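Local coordinates for thiamine-monophosphate kinase (Stenotrophomonas maltophilia, PDB 6XEP), which probably catalyses the ATP-dependent phosphorylation of thiamine monophosphate to thiamine diphosphate, the active form of vitamin B1, at residues A53-S58 with S136-A141; I71-L76 with F114-D119; D223-L228 with D274-C279. All coordinates share one frame; numbering follows the deposited sequence. Where two conformers were deposited one is given.

Contact 1. Residues A53-S58 with S136-A141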
ATOM      1  N   ALA A  53      -2.688  -2.642  -5.757  1.00 15.33           N
ATOM      2  CA  ALA A  53      -2.127  -1.413  -5.220  1.00 18.18           C
ATOM      3  C   ALA A  53      -1.949  -0.441  -6.369  1.00 24.60           C
ATOM      4  O   ALA A  53      -1.502  -0.832  -7.445  1.00 24.00           O
ATOM      5  CB  ALA A  53      -0.779  -1.635  -4.528  1.00 22.91           C
ATOM      6  N   ASP A  54      -2.295   0.817  -6.124  1.00 23.29           N
ATOM      7  CA  ASP A  54      -2.209   1.871  -7.127  1.00 19.99           C
ATOM      8  C   ASP A  54      -1.829   3.154  -6.415  1.00 21.11           C
ATOM      9  O   ASP A  54      -2.264   3.389  -5.285  1.00 20.75           O
ATOM     10  CB  ASP A  54      -3.540   2.065  -7.861  1.00 23.89           C
ATOM     11  CG  ASP A  54      -3.955   0.844  -8.670  1.00 34.27           C
ATOM     12  OD1 ASP A  54      -4.755   0.036  -8.143  1.00 33.11           O
ATOM     13  OD2 ASP A  54      -3.479   0.685  -9.826  1.00 31.06           O
ATOM     14  N   THR A  55      -1.012   3.978  -7.060  1.00 14.71           N
ATOM     15  CA  THR A  55      -0.695   5.294  -6.527  1.00 14.87           C
ATOM     16  C   THR A  55      -1.220   6.334  -7.499  1.00 15.22           C
ATOM     17  O   THR A  55      -1.029   6.194  -8.706  1.00 15.60           O
ATOM     18  CB  THR A  55       0.810   5.474  -6.318  1.00 20.11           C
ATOM     19  OG1 THR A  55       1.255   4.584  -5.287  1.00 22.22           O
ATOM     20  CG2 THR A  55       1.119   6.914  -5.921  1.00 17.93           C
ATOM     21  N   LEU A  56      -1.902   7.348  -6.981  1.00 13.73           N
ATOM     22  CA  LEU A  56      -2.303   8.501  -7.780  1.00 13.36           C
ATOM     23  C   LEU A  56      -1.490   9.693  -7.310  1.00 12.91           C
ATOM     24  O   LEU A  56      -1.488  10.016  -6.116  1.00 13.40           O
ATOM     25  CB  LEU A  56      -3.801   8.788  -7.671  1.00 16.65           C
ATOM     26  CG  LEU A  56      -4.713   7.955  -8.595  1.00 19.62           C
ATOM     27  CD1 LEU A  56      -4.650   6.471  -8.305  1.00 26.04           C
ATOM     28  CD2 LEU A  56      -6.143   8.450  -8.507  1.00 20.25           C
ATOM     29  N   ASN A  57      -0.799  10.335  -8.246  1.00 13.29           N
ATOM     30  CA  ASN A  57       0.055  11.481  -7.969  1.00 13.26           C
ATOM     31  C   ASN A  57      -0.536  12.743  -8.575  1.00 14.44           C
ATOM     32  O   ASN A  57      -0.991  12.732  -9.725  1.00 14.71           O
ATOM     33  CB  ASN A  57       1.450  11.249  -8.538  1.00 13.23           C
ATOM     34  CG  ASN A  57       2.152  10.135  -7.825  1.00 16.74           C
ATOM     35  OD1 ASN A  57       2.078  10.064  -6.605  1.00 15.34           O
ATOM     36  ND2 ASN A  57       2.788   9.229  -8.569  1.00 16.40           N
ATOM     37  N   SER A  58      -0.493  13.829  -7.792  1.00 13.49           N
ATOM     38  CA  SER A  58      -1.013  15.125  -8.211  1.00 12.80           C
ATOM     39  C   SER A  58      -0.330  15.604  -9.486  1.00 15.21           C
ATOM     40  O   SER A  58       0.900  15.548  -9.619  1.00 14.96           O
ATOM     41  CB  SER A  58      -0.820  16.150  -7.083  1.00 13.93           C
ATOM     42  OG  SER A  58      -1.258  17.447  -7.473  1.00 16.91           O
ATOM     43  N   SER A 136       0.467  12.630  -2.941  1.00 12.94           N
ATOM     44  CA  SER A 136       0.489  11.292  -3.520  1.00 15.19           C
ATOM     45  C   SER A 136      -0.361  10.404  -2.632  1.00 20.29           C
ATOM     46  O   SER A 136      -0.239  10.452  -1.403  1.00 17.77           O
ATOM     47  CB  SER A 136       1.915  10.739  -3.619  1.00 13.93           C
ATOM     48  OG  SER A 136       1.933   9.418  -4.157  1.00 17.52           O
ATOM     49  N   LEU A 137      -1.225   9.621  -3.255  1.00 15.62           N
ATOM     50  CA  LEU A 137      -2.174   8.769  -2.556  1.00 17.03           C
ATOM     51  C   LEU A 137      -1.965   7.346  -3.040  1.00 18.21           C
ATOM     52  O   LEU A 137      -2.150   7.054  -4.229  1.00 19.07           O
ATOM     53  CB  LEU A 137      -3.608   9.234  -2.819  1.00 18.78           C
ATOM     54  CG  LEU A 137      -3.738  10.738  -2.536  1.00 21.25           C
ATOM     55  CD1 LEU A 137      -3.589  11.662  -3.736  1.00 22.98           C
ATOM     56  CD2 LEU A 137      -4.986  11.015  -1.887  1.00 31.37           C
ATOM     57  N   SER A 138      -1.560   6.465  -2.137  1.00 18.69           N
ATOM     58  CA  SER A 138      -1.307   5.074  -2.485  1.00 15.65           C
ATOM     59  C   SER A 138      -2.281   4.204  -1.706  1.00 25.66           C
ATOM     60  O   SER A 138      -2.299   4.244  -0.473  1.00 19.51           O
ATOM     61  CB  SER A 138       0.134   4.681  -2.168  1.00 21.66           C
ATOM     62  OG  SER A 138       0.473   3.462  -2.811  1.00 23.95           O
ATOM     63  N   VAL A 139      -3.084   3.417  -2.417  1.00 15.40           N
ATOM     64  CA  VAL A 139      -4.072   2.561  -1.779  1.00 14.73           C
ATOM     65  C   VAL A 139      -3.742   1.115  -2.105  1.00 17.59           C
ATOM     66  O   VAL A 139      -3.387   0.776  -3.238  1.00 19.59           O
ATOM     67  CB  VAL A 139      -5.517   2.892  -2.201  1.00 17.21           C
ATOM     68  CG1 VAL A 139      -6.473   1.763  -1.781  1.00 17.35           C
ATOM     69  CG2 VAL A 139      -5.964   4.158  -1.555  1.00 20.48           C
ATOM     70  N   THR A 140      -3.814   0.273  -1.089  1.00 14.09           N
ATOM     71  CA  THR A 140      -3.720  -1.162  -1.257  1.00 14.46           C
ATOM     72  C   THR A 140      -5.075  -1.719  -0.881  1.00 17.31           C
ATOM     73  O   THR A 140      -5.568  -1.433   0.209  1.00 17.30           O
ATOM     74  CB  THR A 140      -2.625  -1.753  -0.373  1.00 17.17           C
ATOM     75  OG1 THR A 140      -1.379  -1.150  -0.715  1.00 19.11           O
ATOM     76  CG2 THR A 140      -2.488  -3.243  -0.603  1.00 17.24           C
ATOM     77  N   ALA A 141      -5.682  -2.487  -1.782  1.00 14.65           N
ATOM     78  CA  ALA A 141      -6.991  -3.065  -1.530  1.00 15.62           C
ATOM     79  C   ALA A 141      -6.893  -4.584  -1.548  1.00 16.96           C
ATOM     80  O   ALA A 141      -6.251  -5.171  -2.423  1.00 16.34           O
ATOM     81  CB  ALA A 141      -8.010  -2.586  -2.549  1.00 18.20           C
TER
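S136 OG donates a short hydrogen bond of 2.5 Å to N57 OD1. The donor lies nearly on the extension of the N57 carbonyl bond (angle 169°), and S136 OG reaches it by standing anti to its own backbone N (chi1 179°). Two residues along, T55 OG1 and S138 OG meet at 2.8 Å, and either hydroxyl could be the donor. Between and beyond these side-chain pairs, antiparallel backbone bonding holds the strands in register. D54 and V139 form one hydrogen-bonded pair, with V139 N to D54 O at 3.0 Å. L56 and L137 form the next, with L56 N to L137 O at 2.8 Å. T55 CG2 also lies 3.2 Å from S136 OG, and L137 CD1 rests 3.6 Å from L56 O.

The two faces of the sheet serve different partners. T55 and S138 pack on A96 of the second subunit, and T140 OG1 hydrogen-bonds T140 OG1 of that chain. From the outer side of strand 48-57, T55 N bonds D129 OD2 of the second subunit. On the other face, V139 packs on F114 and L137 on F110, both of helix 104-120, while D54, predicted to bind magnesium, lies beside D82 of helix 68-85. This is the arrangement of the PurM-like N-terminal domain: one face of an antiparallel strand pair builds the dimer interface, and the probable metal site, with D54, lies on the helix-covered face.

Contact 2. Residues I71-L76 with F114-D119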
ATOM      1  N   ILE A  71     -10.608  13.269  -5.414  1.00 13.65           N
ATOM      2  CA  ILE A  71      -9.372  12.516  -5.243  1.00 12.48           C
ATOM      3  C   ILE A  71      -9.614  11.306  -4.353  1.00 14.36           C
ATOM      4  O   ILE A  71      -9.131  10.203  -4.634  1.00 12.49           O
ATOM      5  CB  ILE A  71      -8.265  13.424  -4.675  1.00 13.21           C
ATOM      6  CG1 ILE A  71      -7.945  14.543  -5.662  1.00 14.14           C
ATOM      7  CG2 ILE A  71      -7.009  12.616  -4.421  1.00 16.38           C
ATOM      8  CD1 ILE A  71      -7.005  15.591  -5.072  1.00 16.14           C
ATOM      9  N   GLY A  72     -10.360  11.492  -3.260  1.00 12.45           N
ATOM     10  CA  GLY A  72     -10.664  10.369  -2.385  1.00 12.84           C
ATOM     11  C   GLY A  72     -11.469   9.288  -3.078  1.00 14.47           C
ATOM     12  O   GLY A  72     -11.160   8.093  -2.963  1.00 15.96           O
ATOM     13  N   TRP A  73     -12.491   9.686  -3.827  1.00 11.90           N
ATOM     14  CA  TRP A  73     -13.287   8.722  -4.584  1.00 12.89           C
ATOM     15  C   TRP A  73     -12.425   7.975  -5.603  1.00 12.92           C
ATOM     16  O   TRP A  73     -12.387   6.738  -5.629  1.00 11.29           O
ATOM     17  CB  TRP A  73     -14.436   9.456  -5.284  1.00 12.29           C
ATOM     18  CG  TRP A  73     -15.372   8.575  -6.098  1.00 11.68           C
ATOM     19  CD1 TRP A  73     -15.101   7.954  -7.294  1.00 13.18           C
ATOM     20  CD2 TRP A  73     -16.729   8.246  -5.776  1.00 13.91           C
ATOM     21  NE1 TRP A  73     -16.217   7.261  -7.729  1.00 14.33           N
ATOM     22  CE2 TRP A  73     -17.223   7.420  -6.817  1.00 13.67           C
ATOM     23  CE3 TRP A  73     -17.575   8.569  -4.710  1.00 15.89           C
ATOM     24  CZ2 TRP A  73     -18.514   6.912  -6.812  1.00 17.43           C
ATOM     25  CZ3 TRP A  73     -18.871   8.055  -4.712  1.00 20.04           C
ATOM     26  CH2 TRP A  73     -19.316   7.230  -5.751  1.00 18.34           C
ATOM     27  N   LYS A  74     -11.721   8.718  -6.456  1.00 11.23           N
ATOM     28  CA  LYS A  74     -11.057   8.086  -7.584  1.00 10.46           C
ATOM     29  C   LYS A  74      -9.902   7.210  -7.126  1.00 12.36           C
ATOM     30  O   LYS A  74      -9.675   6.138  -7.699  1.00 13.55           O
ATOM     31  CB  LYS A  74     -10.584   9.146  -8.588  1.00 12.28           C
ATOM     32  CG  LYS A  74      -9.995   8.501  -9.844  1.00 12.15           C
ATOM     33  CD  LYS A  74      -9.964   9.466 -11.037  1.00 11.46           C
ATOM     34  CE  LYS A  74      -9.537   8.708 -12.292  1.00 14.02           C
ATOM     35  NZ  LYS A  74      -9.526   9.553 -13.515  1.00 11.84           N
ATOM     36  N   THR A  75      -9.189   7.625  -6.065  1.00 11.52           N
ATOM     37  CA  THR A  75      -8.081   6.800  -5.575  1.00 12.78           C
ATOM     38  C   THR A  75      -8.571   5.398  -5.215  1.00 14.89           C
ATOM     39  O   THR A  75      -7.968   4.391  -5.609  1.00 15.74           O
ATOM     40  CB  THR A  75      -7.411   7.491  -4.375  1.00 15.52           C
ATOM     41  OG1 THR A  75      -6.840   8.728  -4.815  1.00 17.04           O
ATOM     42  CG2 THR A  75      -6.275   6.646  -3.850  1.00 19.23           C
ATOM     43  N   LEU A  76      -9.705   5.308  -4.524  1.00 13.94           N
ATOM     44  CA  LEU A  76     -10.254   3.992  -4.207  1.00 13.03           C
ATOM     45  C   LEU A  76     -10.862   3.321  -5.440  1.00 12.30           C
ATOM     46  O   LEU A  76     -10.753   2.101  -5.598  1.00 13.17           O
ATOM     47  CB  LEU A  76     -11.298   4.115  -3.102  1.00 13.27           C
ATOM     48  CG  LEU A  76     -12.035   2.844  -2.685  1.00 15.33           C
ATOM     49  CD1 LEU A  76     -11.053   1.774  -2.161  1.00 12.01           C
ATOM     50  CD2 LEU A  76     -13.071   3.200  -1.616  1.00 15.89           C
ATOM     51  N   PHE A 114     -13.727   9.139  -0.195  1.00 12.87           N
ATOM     52  CA  PHE A 114     -13.260   7.783   0.043  1.00 12.18           C
ATOM     53  C   PHE A 114     -14.372   6.921   0.636  1.00 14.36           C
ATOM     54  O   PHE A 114     -14.694   5.848   0.106  1.00 12.52           O
ATOM     55  CB  PHE A 114     -12.037   7.823   0.955  1.00 14.45           C
ATOM     56  CG  PHE A 114     -11.301   6.522   1.018  1.00 15.74           C
ATOM     57  CD1 PHE A 114     -11.671   5.558   1.925  1.00 18.51           C
ATOM     58  CD2 PHE A 114     -10.250   6.263   0.155  1.00 21.05           C
ATOM     59  CE1 PHE A 114     -11.009   4.345   1.973  1.00 26.01           C
ATOM     60  CE2 PHE A 114      -9.587   5.058   0.208  1.00 21.82           C
ATOM     61  CZ  PHE A 114      -9.970   4.108   1.118  1.00 20.86           C
ATOM     62  N   PHE A 115     -14.979   7.385   1.736  1.00 12.69           N
ATOM     63  CA  PHE A 115     -16.007   6.597   2.398  1.00 13.92           C
ATOM     64  C   PHE A 115     -17.288   6.561   1.594  1.00 14.54           C
ATOM     65  O   PHE A 115     -18.016   5.568   1.661  1.00 15.64           O
ATOM     66  CB  PHE A 115     -16.304   7.139   3.802  1.00 14.32           C
ATOM     67  CG  PHE A 115     -15.163   6.980   4.764  1.00 15.86           C
ATOM     68  CD1 PHE A 115     -14.631   5.722   5.029  1.00 16.72           C
ATOM     69  CD2 PHE A 115     -14.610   8.092   5.391  1.00 15.74           C
ATOM     70  CE1 PHE A 115     -13.574   5.573   5.930  1.00 17.09           C
ATOM     71  CE2 PHE A 115     -13.561   7.952   6.300  1.00 18.99           C
ATOM     72  CZ  PHE A 115     -13.040   6.687   6.562  1.00 17.88           C
ATOM     73  N   ALA A 116     -17.597   7.619   0.839  1.00 14.11           N
ATOM     74  CA  ALA A 116     -18.795   7.557   0.008  1.00 16.77           C
ATOM     75  C   ALA A 116     -18.747   6.345  -0.907  1.00 15.48           C
ATOM     76  O   ALA A 116     -19.735   5.617  -1.038  1.00 16.95           O
ATOM     77  CB  ALA A 116     -18.968   8.835  -0.815  1.00 16.53           C
ATOM     78  N   LEU A 117     -17.594   6.100  -1.535  1.00 16.18           N
ATOM     79  CA  LEU A 117     -17.453   4.932  -2.403  1.00 15.50           C
ATOM     80  C   LEU A 117     -17.210   3.650  -1.607  1.00 13.12           C
ATOM     81  O   LEU A 117     -17.802   2.613  -1.911  1.00 14.67           O
ATOM     82  CB  LEU A 117     -16.317   5.165  -3.398  1.00 11.34           C
ATOM     83  CG  LEU A 117     -16.025   4.004  -4.337  1.00 12.58           C
ATOM     84  CD1 LEU A 117     -17.234   3.670  -5.188  1.00 16.88           C
ATOM     85  CD2 LEU A 117     -14.808   4.356  -5.206  1.00 13.11           C
ATOM     86  N   ALA A 118     -16.355   3.709  -0.581  1.00 15.82           N
ATOM     87  CA  ALA A 118     -16.026   2.516   0.191  1.00 14.95           C
ATOM     88  C   ALA A 118     -17.265   1.884   0.808  1.00 17.94           C
ATOM     89  O   ALA A 118     -17.404   0.654   0.804  1.00 16.69           O
ATOM     90  CB  ALA A 118     -15.020   2.859   1.291  1.00 14.59           C
ATOM     91  N   ASP A 119     -18.165   2.707   1.365  1.00 16.40           N
ATOM     92  CA  ASP A 119     -19.372   2.183   1.997  1.00 18.33           C
ATOM     93  C   ASP A 119     -20.249   1.425   1.014  1.00 20.98           C
ATOM     94  O   ASP A 119     -20.932   0.471   1.401  1.00 21.53           O
ATOM     95  CB  ASP A 119     -20.185   3.320   2.632  1.00 16.08           C
ATOM     96  CG  ASP A 119     -19.471   3.946   3.812  1.00 21.64           C
ATOM     97  OD1 ASP A 119     -18.388   3.431   4.185  1.00 21.72           O
ATOM     98  OD2 ASP A 119     -19.990   4.945   4.364  1.00 21.64           O
TER
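L76 and F114 form the tight part of this helix pair, in which the axes of segments 71-76 and 114-119 approach to 7.9 Å at 39°. L76 CD2 sits over the centre of the F114 ring, 4.2 Å from its centroid and 8° off the ring normal, a CH-pi contact. The same CD2 methyl is wedged against A118, 3.5 Å from its CB. Close by, G72, which has no side chain, lets the backbones come together, with G72 CA and F114 CA 4.4 Å apart. L117 CD2 lies 3.4 Å from W73 O and also touches L76 CG, which is brought there by standing anti to its backbone N (chi1 177°).

The other flank is looser and partly open to solvent. There the W73 indole lies across L117 at about a right angle, with L117 CB over one face, toward the rim and 3.9 Å from the six-membered ring centroid. A116 CB touches the edge of the same ring, 4.0 Å from W73 CZ3. The indole NE1 turns to a different partner, the carbonyl O of P204. No hydrogen bond joins the two segments, which is consistent with apolar packing and shape fit carrying the contact.

Contact 3. Residues D223-L228 with D274-C279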
ATOM      1  N   ASP A 223     -10.218  -5.069 -16.723  1.00 14.55           N
ATOM      2  CA  ASP A 223     -10.805  -3.749 -16.578  1.00 18.95           C
ATOM      3  C   ASP A 223     -10.169  -2.787 -17.573  1.00 16.04           C
ATOM      4  O   ASP A 223      -9.004  -2.937 -17.969  1.00 18.04           O
ATOM      5  CB  ASP A 223     -10.765  -3.237 -15.131  1.00 21.63           C
ATOM      6  CG  ASP A 223      -9.449  -2.677 -14.718  1.00 26.89           C
ATOM      7  OD1 ASP A 223      -8.409  -3.211 -15.159  1.00 25.14           O
ATOM      8  OD2 ASP A 223      -9.479  -1.710 -13.889  1.00 27.16           O
ATOM      9  N   VAL A 224     -10.986  -1.868 -18.064  1.00 13.34           N
ATOM     10  CA  VAL A 224     -10.592  -0.945 -19.119  1.00 11.82           C
ATOM     11  C   VAL A 224     -10.173   0.348 -18.434  1.00 14.70           C
ATOM     12  O   VAL A 224     -11.015   1.141 -18.004  1.00 12.95           O
ATOM     13  CB  VAL A 224     -11.715  -0.703 -20.127  1.00 14.11           C
ATOM     14  CG1 VAL A 224     -11.184   0.177 -21.271  1.00 16.86           C
ATOM     15  CG2 VAL A 224     -12.218  -2.032 -20.659  1.00 14.10           C
ATOM     16  N   SER A 225      -8.868   0.545 -18.309  1.00 13.71           N
ATOM     17  CA  SER A 225      -8.346   1.778 -17.725  0.86 16.26           C
ATOM     18  C   SER A 225      -7.280   2.430 -18.572  1.00 18.20           C
ATOM     19  O   SER A 225      -7.036   3.623 -18.390  1.00 16.72           O
ATOM     20  CB  SER A 225      -7.770   1.520 -16.327  0.86 19.59           C
ATOM     21  OG  SER A 225      -6.711   0.595 -16.396  0.86 20.25           O
ATOM     22  N   ASP A 226      -6.650   1.687 -19.496  1.00 14.59           N
ATOM     23  CA  ASP A 226      -5.703   2.245 -20.455  1.00 14.51           C
ATOM     24  C   ASP A 226      -6.288   2.331 -21.861  1.00 18.07           C
ATOM     25  O   ASP A 226      -5.535   2.436 -22.842  1.00 19.66           O
ATOM     26  CB  ASP A 226      -4.425   1.412 -20.494  1.00 15.43           C
ATOM     27  CG  ASP A 226      -3.637   1.503 -19.211  1.00 28.58           C
ATOM     28  OD1 ASP A 226      -3.561   2.606 -18.636  1.00 29.45           O
ATOM     29  OD2 ASP A 226      -3.087   0.468 -18.786  1.00 30.36           O
ATOM     30  N   GLY A 227      -7.597   2.251 -21.974  1.00 13.37           N
ATOM     31  CA  GLY A 227      -8.302   2.254 -23.238  1.00 17.07           C
ATOM     32  C   GLY A 227      -8.649   0.848 -23.670  1.00 15.50           C
ATOM     33  O   GLY A 227      -7.909  -0.108 -23.416  1.00 15.19           O
ATOM     34  N   LEU A 228      -9.790   0.722 -24.351  1.00 14.81           N
ATOM     35  CA  LEU A 228     -10.297  -0.589 -24.748  1.00 15.65           C
ATOM     36  C   LEU A 228      -9.242  -1.398 -25.501  1.00 12.32           C
ATOM     37  O   LEU A 228      -9.026  -2.571 -25.202  1.00 13.90           O
ATOM     38  CB  LEU A 228     -11.549  -0.427 -25.614  1.00 13.08           C
ATOM     39  CG  LEU A 228     -12.105  -1.738 -26.184  1.00 15.78           C
ATOM     40  CD1 LEU A 228     -12.635  -2.630 -25.060  1.00 17.73           C
ATOM     41  CD2 LEU A 228     -13.169  -1.468 -27.228  1.00 19.72           C
ATOM     42  N   ASP A 274      -8.865   5.767 -18.409  1.00 12.82           N
ATOM     43  CA  ASP A 274      -9.611   5.937 -17.152  1.00 14.07           C
ATOM     44  C   ASP A 274     -11.107   5.665 -17.264  1.00 14.63           C
ATOM     45  O   ASP A 274     -11.900   6.252 -16.524  1.00 12.61           O
ATOM     46  CB  ASP A 274      -9.393   7.334 -16.576  1.00 16.58           C
ATOM     47  CG  ASP A 274      -8.006   7.507 -16.002  1.00 18.35           C
ATOM     48  OD1 ASP A 274      -7.143   6.630 -16.222  1.00 20.26           O
ATOM     49  OD2 ASP A 274      -7.786   8.528 -15.324  1.00 13.84           O
ATOM     50  N   ASP A 275     -11.539   4.755 -18.141  1.00 12.68           N
ATOM     51  CA  ASP A 275     -12.968   4.421 -18.143  1.00 10.11           C
ATOM     52  C   ASP A 275     -13.365   3.691 -16.868  1.00 12.91           C
ATOM     53  O   ASP A 275     -14.427   3.968 -16.287  1.00 12.88           O
ATOM     54  CB  ASP A 275     -13.315   3.548 -19.335  1.00 12.26           C
ATOM     55  CG  ASP A 275     -13.140   4.256 -20.659  1.00 14.60           C
ATOM     56  OD1 ASP A 275     -13.770   5.321 -20.862  1.00 16.69           O
ATOM     57  OD2 ASP A 275     -12.405   3.716 -21.509  1.00 16.43           O
ATOM     58  N   TYR A 276     -12.513   2.765 -16.423  1.00 13.86           N
ATOM     59  CA  TYR A 276     -12.794   1.858 -15.307  1.00 12.24           C
ATOM     60  C   TYR A 276     -14.115   1.118 -15.535  1.00 14.02           C
ATOM     61  O   TYR A 276     -14.932   0.938 -14.632  1.00 13.58           O
ATOM     62  CB  TYR A 276     -12.729   2.610 -13.957  1.00 13.68           C
ATOM     63  CG  TYR A 276     -11.308   3.108 -13.775  1.00 13.63           C
ATOM     64  CD1 TYR A 276     -10.284   2.205 -13.549  1.00 16.86           C
ATOM     65  CD2 TYR A 276     -10.975   4.462 -13.921  1.00 17.70           C
ATOM     66  CE1 TYR A 276      -8.958   2.623 -13.414  1.00 21.67           C
ATOM     67  CE2 TYR A 276      -9.646   4.893 -13.787  1.00 19.57           C
ATOM     68  CZ  TYR A 276      -8.648   3.964 -13.537  1.00 24.05           C
ATOM     69  OH  TYR A 276      -7.321   4.338 -13.417  1.00 27.25           O
ATOM     70  N   GLU A 277     -14.297   0.650 -16.768  1.00 13.50           N
ATOM     71  CA  GLU A 277     -15.345  -0.286 -17.142  1.00 13.46           C
ATOM     72  C   GLU A 277     -14.753  -1.688 -17.186  1.00 15.73           C
ATOM     73  O   GLU A 277     -13.546  -1.861 -17.063  1.00 16.50           O
ATOM     74  CB  GLU A 277     -15.953   0.108 -18.495  1.00 12.07           C
ATOM     75  CG  GLU A 277     -16.645   1.469 -18.445  1.00 14.68           C
ATOM     76  CD  GLU A 277     -17.962   1.462 -17.643  1.00 12.89           C
ATOM     77  OE1 GLU A 277     -18.358   0.413 -17.071  1.00 13.63           O
ATOM     78  OE2 GLU A 277     -18.626   2.524 -17.595  1.00 15.29           O
ATOM     79  N   LEU A 278     -15.609  -2.701 -17.327  1.00 12.60           N
ATOM     80  CA  LEU A 278     -15.148  -4.083 -17.439  1.00 12.40           C
ATOM     81  C   LEU A 278     -15.397  -4.581 -18.855  1.00 14.08           C
ATOM     82  O   LEU A 278     -16.502  -4.430 -19.375  1.00 14.93           O
ATOM     83  CB  LEU A 278     -15.873  -5.004 -16.452  1.00 18.66           C
ATOM     84  CG  LEU A 278     -15.525  -4.895 -14.975  1.00 17.46           C
ATOM     85  CD1 LEU A 278     -16.216  -6.038 -14.201  1.00 17.20           C
ATOM     86  CD2 LEU A 278     -14.019  -4.963 -14.792  1.00 23.26           C
ATOM     87  N   CYS A 279     -14.382  -5.179 -19.467  1.00 14.63           N
ATOM     88  CA  CYS A 279     -14.521  -5.833 -20.769  1.00 11.41           C
ATOM     89  C   CYS A 279     -14.382  -7.326 -20.549  1.00 15.63           C
ATOM     90  O   CYS A 279     -13.459  -7.766 -19.847  1.00 17.04           O
ATOM     91  CB  CYS A 279     -13.462  -5.321 -21.755  1.00 11.81           C
ATOM     92  SG  CYS A 279     -13.478  -6.148 -23.350  1.00 14.49           S
TER
HETATM   93  O   HOH W   1      -5.475   1.980 -13.901  1.00 31.69           O
HETATM   94  O   HOH W   2     -10.047   3.301 -20.375  1.00 15.46           O
HETATM   95  O   HOH W   3     -11.482   3.115 -24.171  1.00 20.03           O
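V224 pairs with E277 through the straightest backbone bond of the contact, V224 N to E277 O, 2.7 Å long with 175° at the hydrogen. The donor is tilted 28° from the carbonyl plane. D274, predicted to bind substrate, sends its N to S225 O at 2.8 Å, again nearly straight, but from well above the plane of that carbonyl. The third bond, Y276 N to V224 O, is weak, bent to 126° at the hydrogen.

Because Y276 and E277 both face V224, the strands meet in a G1 beta bulge, with Y276 in the left-handed backbone region. It lies where outer strand 220-224 of the C-terminal, PurM-like domain pairs with strand 277-282, just before the chain passes from V224 into a loop and helix 228-239.

Waters bridge that loop to D275. One accepts from D275 N and donates to D275 OD2 at 2.6 Å, with a weak bond from G227 N, the N-cap residue. Another accepts from L228 N and donates to the same OD2, while D275 OD1 takes G169 N. A third joins Y276 OH to S225 OG in one of that serine's two conformers; S225 is predicted to bind ATP.

Two apolar contacts flank the backbone bonds: V224 CG2 meets C279 CB at 3.7 Å, and L228 CD1 lies 4.0 Å from C279 SG. D223 CB makes van der Waals contact with L278 CD2.

D223, a predicted magnesium ligand, runs beside Y276; its OD2, near the ring edge, hydrogen-bonds S81 OG and lies close to D82. S225 CB approaches the ring obliquely, 3.3 Å from Y276 CE1.

How the contacts relate
From the N terminus, strand 48-57 leads through a short connection into helix 68-85, and contact 1 closes the loop when the chain returns at 136-141. Contact 2 is nested inside that loop, joining helix 68-85 to helix 104-120. Contacts 1 and 2 touch directly: L137 CD1 packs on I71 CG2 at 3.6 Å, and V139 CG2 on T75 CG2 at 3.4 Å, fixing helix to sheet in the N-terminal domain. Contact 3 follows in series, closing a later loop in the C-terminal domain. No atoms of contacts 1 and 3 touch, but K74 of contact 2 spans the domains with a salt bridge, K74 NZ to D274 OD2 at 2.7 Å.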